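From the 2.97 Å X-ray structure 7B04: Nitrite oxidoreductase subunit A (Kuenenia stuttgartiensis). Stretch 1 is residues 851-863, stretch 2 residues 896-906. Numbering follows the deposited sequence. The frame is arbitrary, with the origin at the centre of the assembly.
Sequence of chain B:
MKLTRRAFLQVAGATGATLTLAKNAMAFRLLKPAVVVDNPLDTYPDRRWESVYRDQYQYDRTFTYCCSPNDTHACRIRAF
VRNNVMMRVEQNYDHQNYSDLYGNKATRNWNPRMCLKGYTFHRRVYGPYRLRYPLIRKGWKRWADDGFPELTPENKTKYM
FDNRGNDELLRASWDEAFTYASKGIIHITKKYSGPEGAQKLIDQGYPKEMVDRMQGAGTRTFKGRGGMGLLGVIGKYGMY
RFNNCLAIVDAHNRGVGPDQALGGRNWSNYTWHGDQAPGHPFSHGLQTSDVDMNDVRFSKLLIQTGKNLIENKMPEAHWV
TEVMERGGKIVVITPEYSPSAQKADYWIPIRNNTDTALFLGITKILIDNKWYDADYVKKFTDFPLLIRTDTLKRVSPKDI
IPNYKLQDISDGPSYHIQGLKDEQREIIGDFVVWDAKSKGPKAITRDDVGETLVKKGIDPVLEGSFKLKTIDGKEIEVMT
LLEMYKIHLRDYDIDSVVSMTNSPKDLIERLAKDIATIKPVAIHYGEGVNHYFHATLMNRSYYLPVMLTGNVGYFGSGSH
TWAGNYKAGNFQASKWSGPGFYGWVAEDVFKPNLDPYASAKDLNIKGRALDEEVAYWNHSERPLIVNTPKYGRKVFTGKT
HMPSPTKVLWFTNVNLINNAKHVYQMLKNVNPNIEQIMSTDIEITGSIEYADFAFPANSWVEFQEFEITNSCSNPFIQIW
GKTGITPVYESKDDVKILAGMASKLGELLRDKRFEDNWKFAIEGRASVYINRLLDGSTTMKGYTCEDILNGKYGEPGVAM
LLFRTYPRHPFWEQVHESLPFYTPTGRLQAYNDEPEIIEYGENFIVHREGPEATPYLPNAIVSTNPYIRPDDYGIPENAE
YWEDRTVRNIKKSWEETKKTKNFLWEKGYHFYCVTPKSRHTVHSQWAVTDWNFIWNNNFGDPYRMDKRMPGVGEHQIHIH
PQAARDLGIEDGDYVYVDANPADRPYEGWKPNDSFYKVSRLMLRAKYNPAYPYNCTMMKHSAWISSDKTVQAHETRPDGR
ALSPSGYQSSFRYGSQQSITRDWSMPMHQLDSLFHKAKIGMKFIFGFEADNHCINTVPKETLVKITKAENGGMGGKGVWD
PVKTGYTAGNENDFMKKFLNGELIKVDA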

# COMPACT_ATOMS: atom_id res chain seq x y z
N PRO B 851 -22.15 -18.32 13.00
CA PRO B 851 -22.18 -18.71 14.42
C PRO B 851 -21.94 -17.55 15.36
O PRO B 851 -22.26 -17.66 16.55
CB PRO B 851 -21.07 -19.76 14.52
CG PRO B 851 -20.83 -20.22 13.12
CD PRO B 851 -21.10 -19.03 12.26
N GLU B 852 -21.32 -16.48 14.89
CA GLU B 852 -21.24 -15.26 15.69
C GLU B 852 -21.57 -13.98 14.93
O GLU B 852 -22.11 -13.06 15.55
CB GLU B 852 -19.84 -15.13 16.30
CG GLU B 852 -19.68 -13.99 17.27
CD GLU B 852 -18.42 -14.11 18.10
OE1 GLU B 852 -17.70 -15.11 17.92
OE2 GLU B 852 -18.15 -13.21 18.92
N ALA B 853 -21.38 -13.92 13.62
CA ALA B 853 -21.49 -12.68 12.84
C ALA B 853 -22.89 -12.50 12.24
O ALA B 853 -23.06 -12.42 11.02
CB ALA B 853 -20.42 -12.63 11.76
N THR B 854 -23.89 -12.46 13.11
CA THR B 854 -25.27 -12.29 12.66
C THR B 854 -26.08 -11.67 13.79
O THR B 854 -25.75 -11.88 14.96
CB THR B 854 -25.88 -13.63 12.24
OG1 THR B 854 -27.21 -13.42 11.75
CG2 THR B 854 -25.92 -14.59 13.41
N PRO B 855 -27.11 -10.88 13.48
CA PRO B 855 -28.01 -10.40 14.54
C PRO B 855 -29.00 -11.45 15.02
O PRO B 855 -29.58 -11.28 16.10
CB PRO B 855 -28.75 -9.22 13.87
CG PRO B 855 -27.93 -8.89 12.65
CD PRO B 855 -27.35 -10.19 12.20
N TYR B 856 -29.23 -12.51 14.25
CA TYR B 856 -30.21 -13.55 14.51
C TYR B 856 -29.53 -14.79 15.10
O TYR B 856 -28.35 -14.75 15.48
CB TYR B 856 -31.01 -13.84 13.24
CG TYR B 856 -31.54 -12.57 12.60
CD1 TYR B 856 -30.88 -11.99 11.53
CD2 TYR B 856 -32.67 -11.93 13.09
CE1 TYR B 856 -31.34 -10.83 10.94
CE2 TYR B 856 -33.14 -10.77 12.52
CZ TYR B 856 -32.47 -10.22 11.44
OH TYR B 856 -32.92 -9.06 10.85
N LEU B 857 -30.29 -15.88 15.19
CA LEU B 857 -29.80 -17.12 15.78
C LEU B 857 -28.50 -17.57 15.10
O LEU B 857 -28.46 -17.67 13.86
CB LEU B 857 -30.84 -18.22 15.64
CG LEU B 857 -30.54 -19.53 16.39
CD1 LEU B 857 -30.71 -19.33 17.88
CD2 LEU B 857 -31.39 -20.68 15.88
N PRO B 858 -27.44 -17.83 15.86
CA PRO B 858 -26.17 -18.24 15.25
C PRO B 858 -26.30 -19.57 14.52
O PRO B 858 -26.89 -20.53 15.03
CB PRO B 858 -25.23 -18.36 16.46
CG PRO B 858 -25.84 -17.48 17.50
CD PRO B 858 -27.32 -17.61 17.31
N ASN B 859 -25.76 -19.61 13.30
CA ASN B 859 -25.63 -20.84 12.52
C ASN B 859 -26.99 -21.46 12.19
O ASN B 859 -27.12 -22.68 12.10
CB ASN B 859 -24.73 -21.85 13.23
CG ASN B 859 -24.05 -22.80 12.27
OD1 ASN B 859 -24.26 -22.72 11.06
ND2 ASN B 859 -23.23 -23.69 12.80
N ALA B 860 -28.00 -20.62 12.01
CA ALA B 860 -29.33 -21.12 11.66
C ALA B 860 -29.42 -21.37 10.16
O ALA B 860 -28.88 -20.61 9.36
CB ALA B 860 -30.40 -20.13 12.11
N ILE B 861 -30.13 -22.43 9.79
CA ILE B 861 -30.34 -22.78 8.39
C ILE B 861 -31.67 -22.17 7.95
O ILE B 861 -32.73 -22.58 8.40
CB ILE B 861 -30.34 -24.29 8.17
CG1 ILE B 861 -29.03 -24.90 8.69
CG2 ILE B 861 -30.54 -24.62 6.70
CD1 ILE B 861 -29.03 -26.41 8.74
N VAL B 862 -31.60 -21.18 7.06
CA VAL B 862 -32.78 -20.46 6.59
C VAL B 862 -33.31 -21.22 5.38
O VAL B 862 -32.84 -21.02 4.25
CB VAL B 862 -32.47 -19.00 6.28
CG1 VAL B 862 -33.66 -18.34 5.60
CG2 VAL B 862 -32.10 -18.25 7.55
N SER B 863 -34.29 -22.09 5.61
CA SER B 863 -34.94 -22.84 4.54
C SER B 863 -36.13 -23.59 5.12
O SER B 863 -36.20 -23.85 6.33
CB SER B 863 -33.98 -23.83 3.87
OG SER B 863 -34.63 -24.55 2.83
N GLU B 896 -39.44 -16.98 10.49
CA GLU B 896 -39.19 -17.34 11.89
C GLU B 896 -37.82 -16.87 12.35
O GLU B 896 -37.63 -16.52 13.52
CB GLU B 896 -39.35 -18.84 12.09
N THR B 897 -36.83 -16.87 11.45
CA THR B 897 -35.48 -16.46 11.84
C THR B 897 -35.41 -14.98 12.19
O THR B 897 -34.62 -14.59 13.05
CB THR B 897 -34.47 -16.79 10.75
OG1 THR B 897 -35.05 -16.53 9.47
CG2 THR B 897 -34.05 -18.25 10.82
N LYS B 898 -36.20 -14.14 11.51
CA LYS B 898 -36.12 -12.70 11.74
C LYS B 898 -36.51 -12.34 13.16
O LYS B 898 -36.12 -11.27 13.65
CB LYS B 898 -37.03 -11.95 10.77
CG LYS B 898 -36.66 -12.10 9.31
CD LYS B 898 -37.49 -11.18 8.44
CE LYS B 898 -38.93 -11.66 8.33
NZ LYS B 898 -39.73 -10.80 7.41
N LYS B 899 -37.28 -13.19 13.83
CA LYS B 899 -37.70 -12.98 15.21
C LYS B 899 -36.70 -13.53 16.21
O LYS B 899 -36.90 -13.35 17.42
CB LYS B 899 -39.07 -13.62 15.45
N THR B 900 -35.63 -14.19 15.76
CA THR B 900 -34.66 -14.77 16.67
C THR B 900 -33.75 -13.65 17.20
O THR B 900 -33.98 -12.47 16.94
CB THR B 900 -33.87 -15.88 15.99
OG1 THR B 900 -33.07 -15.32 14.94
CG2 THR B 900 -34.82 -16.90 15.39
N LYS B 901 -32.65 -14.03 17.86
CA LYS B 901 -31.78 -13.07 18.53
C LYS B 901 -30.42 -13.66 18.86
O LYS B 901 -30.33 -14.68 19.56
CB LYS B 901 -32.39 -12.57 19.85
CG LYS B 901 -33.64 -11.70 19.78
CD LYS B 901 -33.34 -10.32 19.24
CE LYS B 901 -34.62 -9.56 18.92
NZ LYS B 901 -35.24 -10.04 17.65
N ASN B 902 -29.35 -13.03 18.38
CA ASN B 902 -28.01 -13.39 18.83
C ASN B 902 -27.78 -12.80 20.22
O ASN B 902 -28.12 -11.64 20.48
CB ASN B 902 -26.96 -12.87 17.86
CG ASN B 902 -25.55 -13.37 18.18
OD1 ASN B 902 -25.33 -14.06 19.18
ND2 ASN B 902 -24.59 -13.02 17.33
N PHE B 903 -27.23 -13.61 21.12
CA PHE B 903 -27.04 -13.13 22.48
C PHE B 903 -26.03 -11.98 22.52
O PHE B 903 -26.25 -10.98 23.22
CB PHE B 903 -26.62 -14.27 23.42
CG PHE B 903 -25.26 -14.84 23.13
CD1 PHE B 903 -25.08 -15.77 22.12
CD2 PHE B 903 -24.17 -14.47 23.89
CE1 PHE B 903 -23.84 -16.31 21.87
CE2 PHE B 903 -22.92 -15.01 23.65
CZ PHE B 903 -22.75 -15.93 22.63
N LEU B 904 -24.95 -12.09 21.75
CA LEU B 904 -23.95 -11.02 21.72
C LEU B 904 -24.53 -9.73 21.15
O LEU B 904 -24.22 -8.63 21.64
CB LEU B 904 -22.74 -11.46 20.90
CG LEU B 904 -21.84 -12.51 21.55
CD1 LEU B 904 -20.91 -13.13 20.53
CD2 LEU B 904 -21.05 -11.90 22.70
N TRP B 905 -25.37 -9.83 20.12
CA TRP B 905 -25.92 -8.65 19.47
C TRP B 905 -26.78 -7.82 20.42
O TRP B 905 -26.82 -6.59 20.29
CB TRP B 905 -26.73 -9.06 18.24
CG TRP B 905 -27.08 -7.93 17.32
CD1 TRP B 905 -28.14 -7.08 17.43
CD2 TRP B 905 -26.37 -7.53 16.14
NE1 TRP B 905 -28.13 -6.17 16.40
CE2 TRP B 905 -27.06 -6.43 15.60
CE3 TRP B 905 -25.22 -7.99 15.50
CZ2 TRP B 905 -26.63 -5.78 14.44
CZ3 TRP B 905 -24.80 -7.35 14.35
CH2 TRP B 905 -25.50 -6.26 13.83
N GLU B 906 -27.46 -8.46 21.36
CA GLU B 906 -28.38 -7.75 22.25
C GLU B 906 -27.73 -7.16 23.49
O GLU B 906 -28.34 -6.32 24.15
CB GLU B 906 -29.52 -8.70 22.66
CG GLU B 906 -30.30 -9.24 21.48
CD GLU B 906 -31.00 -8.15 20.69
OE1 GLU B 906 -31.50 -7.19 21.32
OE2 GLU B 906 -31.03 -8.23 19.45

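Stretch 2 meets stretch 1 first at T897, in the helix that enters from earlier in the chain. Its methyl, CG2, lies 3.8 Å from CG2 of V862, an apolar contact between small β-branched side chains in a buried place. T897 also opens a type I turn that closes at T900, where T900 N donates to T897 O at 2.9 Å. The ring of Y856 packs along this turn: its CE2 lies 3.2 Å from K898 O, which sits at the ring edge, where the polarised C–H bonds of an aromatic ring can face a carbonyl oxygen comfortably.

T900 turns its CB toward stretch 1, and its hydroxyl does two jobs. OG1 donates to T897 O at 2.6 Å, which fixes the side chain against its own turn, and it accepts from L857 N at 2.8 Å. A hydroxyl suits this place because it can give and receive at once. K901 points away, as befits an exposed lysine; its NZ bonds back to T900 O at 2.8 Å.

N902 is the polar centre of the contact. Its backbone N donates to P855 O at 2.9 Å, and its side-chain ND2 donates to T854 O, also at 2.9 Å, so consecutive carbonyls of stretch 1 are held by one residue. The other end of the amide looks after its own chain: OD1 accepts from L904 N at 3.3 Å, capping the weakly bonded helix that follows. Asparagine fits because its short amide carries both a donor and an acceptor.

L904 brings CD1 to 3.2 Å from E852 OE2, a close approach of methyl to carboxylate. W905 then offers its broad indole to P855: CG of the proline stands 3.7 Å from the centroid of the six-membered ring of W905, only 7° off the normal, a CH-π contact in which proline's slightly positive C–H groups meet the electron-rich face.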